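Local coordinates for hydrogenase expression protein (Thiobacillus denitrificans, PDB 3SB1) that is a HupH/HyaF-family protein of unknown exact function that probably assists the expression or maturation of hydrogenase, at residues F129-A133 with F134-L138. Numbering follows the deposited sequence. Where two conformers were deposited one is given.
Sequences FIEVA and FVPEL
E131 reaches from the end of strand 125-132 to the chain that folds back just beyond it, and its carboxylate meets P136 and E137. Its CG stands anti to the backbone N (chi1 -172°) and the chain beyond is extended, carrying the acid far enough to span the turn. The N-H of E137 then points almost straight at it: N to E131 OE2 is 3.3 Å, with an angle of 172° at the hydrogen. This donor approaches on the syn side, 35° out of the carboxylate plane, so the bond is long and tilted though nearly straight at the hydrogen. The other oxygen uses a water as relay: E131 OE1 lies 2.7 Å from the water, which donates to it and accepts from the N-H of L138 at 3.2 Å. Two successive backbone amides are thus tied to one carboxylate, one directly and one through water. P136, lacking an N-H, adds hydrocarbon instead; its CB comes within 3.2 Å of E131 OE1, and its ring also packs on W114 of strand 113-119.

A133 is still extended, and the chain turns at F134. The methyl CB of A133 packs inside, 3.6 Å from V135 O, where a small residue suits the close return. The indole NE1 of W114 is hydrogen-bonded to A133 O, fastening the strand end to its neighbour. At F134 the bond to CB leads away from 129-133, and the ring packs on L60 of helix 48-63 and on R143 of the second subunit. Glutamate suits position 131 because its length carries two acceptor oxygens across to the E137 amide and the water. These two donors probably stabilise its buried negative charge, which the E137 carboxylate, not in contact, would slightly oppose; they join the strand to the loop just after the residues that meet the second subunit.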
# COMPACT_ATOMS: atom_id res chain seq x y z
N PHE A 129 13.20 0.74 -9.39
CA PHE A 129 12.41 0.99 -10.56
C PHE A 129 11.22 1.82 -10.29
O PHE A 129 10.78 1.98 -9.13
CB PHE A 129 12.00 -0.33 -11.25
CG PHE A 129 11.09 -1.24 -10.44
CD1 PHE A 129 9.70 -1.20 -10.58
CD2 PHE A 129 11.62 -2.16 -9.52
CE1 PHE A 129 8.89 -2.07 -9.92
CE2 PHE A 129 10.78 -3.02 -8.80
CZ PHE A 129 9.41 -2.97 -8.97
N ILE A 130 10.71 2.41 -11.37
CA ILE A 130 9.48 3.18 -11.33
C ILE A 130 8.38 2.21 -11.79
O ILE A 130 8.56 1.42 -12.72
CB ILE A 130 9.45 4.38 -12.30
CG1 ILE A 130 10.62 5.34 -12.08
CG2 ILE A 130 8.12 5.14 -12.12
CD1 ILE A 130 10.58 6.04 -10.77
N GLU A 131 7.25 2.24 -11.10
CA GLU A 131 6.09 1.42 -11.50
C GLU A 131 4.95 2.38 -11.74
O GLU A 131 4.68 3.22 -10.88
CB GLU A 131 5.77 0.37 -10.46
CG GLU A 131 4.72 -0.63 -10.88
CD GLU A 131 4.55 -1.79 -9.84
OE1 GLU A 131 5.15 -1.76 -8.75
OE2 GLU A 131 3.83 -2.74 -10.15
N VAL A 132 4.40 2.38 -12.98
CA VAL A 132 3.28 3.21 -13.33
C VAL A 132 2.07 2.25 -13.24
O VAL A 132 1.92 1.32 -14.02
CB VAL A 132 3.45 3.88 -14.64
CG1 VAL A 132 2.13 4.61 -15.05
CG2 VAL A 132 4.71 4.81 -14.65
N ALA A 133 1.24 2.49 -12.25
CA ALA A 133 0.16 1.59 -11.86
C ALA A 133 -0.78 2.25 -10.88
O ALA A 133 -0.40 3.22 -10.20
CB ALA A 133 0.82 0.34 -11.17
N PHE A 134 -2.00 1.70 -10.76
CA PHE A 134 -2.92 2.18 -9.77
C PHE A 134 -2.48 1.79 -8.33
O PHE A 134 -2.70 2.53 -7.37
CB PHE A 134 -4.37 1.77 -10.08
CG PHE A 134 -4.83 2.24 -11.42
CD1 PHE A 134 -5.05 3.60 -11.65
CD2 PHE A 134 -5.01 1.35 -12.49
CE1 PHE A 134 -5.45 4.07 -12.91
CE2 PHE A 134 -5.43 1.84 -13.74
CZ PHE A 134 -5.64 3.17 -13.95
N VAL A 135 -1.78 0.67 -8.22
CA VAL A 135 -1.17 0.25 -6.95
C VAL A 135 -0.07 -0.74 -7.36
O VAL A 135 -0.25 -1.50 -8.31
CB VAL A 135 -2.16 -0.34 -5.94
CG1 VAL A 135 -2.77 -1.60 -6.49
CG2 VAL A 135 -1.45 -0.59 -4.61
N PRO A 136 1.08 -0.71 -6.66
CA PRO A 136 2.10 -1.67 -7.06
C PRO A 136 1.65 -3.10 -6.82
O PRO A 136 1.06 -3.41 -5.77
CB PRO A 136 3.27 -1.33 -6.16
CG PRO A 136 3.09 0.06 -5.72
CD PRO A 136 1.57 0.23 -5.64
N GLU A 137 2.03 -3.99 -7.74
CA GLU A 137 1.61 -5.38 -7.66
C GLU A 137 1.97 -6.03 -6.32
O GLU A 137 1.23 -6.84 -5.71
CB GLU A 137 2.26 -6.18 -8.82
CG GLU A 137 1.71 -7.54 -9.00
CD GLU A 137 0.24 -7.51 -9.41
OE1 GLU A 137 -0.20 -6.46 -9.95
OE2 GLU A 137 -0.48 -8.53 -9.19
N LEU A 138 3.13 -5.67 -5.85
CA LEU A 138 3.65 -6.30 -4.65
C LEU A 138 2.89 -6.10 -3.35
O LEU A 138 3.07 -6.91 -2.43
CB LEU A 138 5.09 -5.80 -4.43
CG LEU A 138 6.17 -6.37 -5.34
CD1 LEU A 138 7.45 -5.47 -5.41
CD2 LEU A 138 6.47 -7.82 -4.91
O HOH W 1 5.42 -3.97 -7.19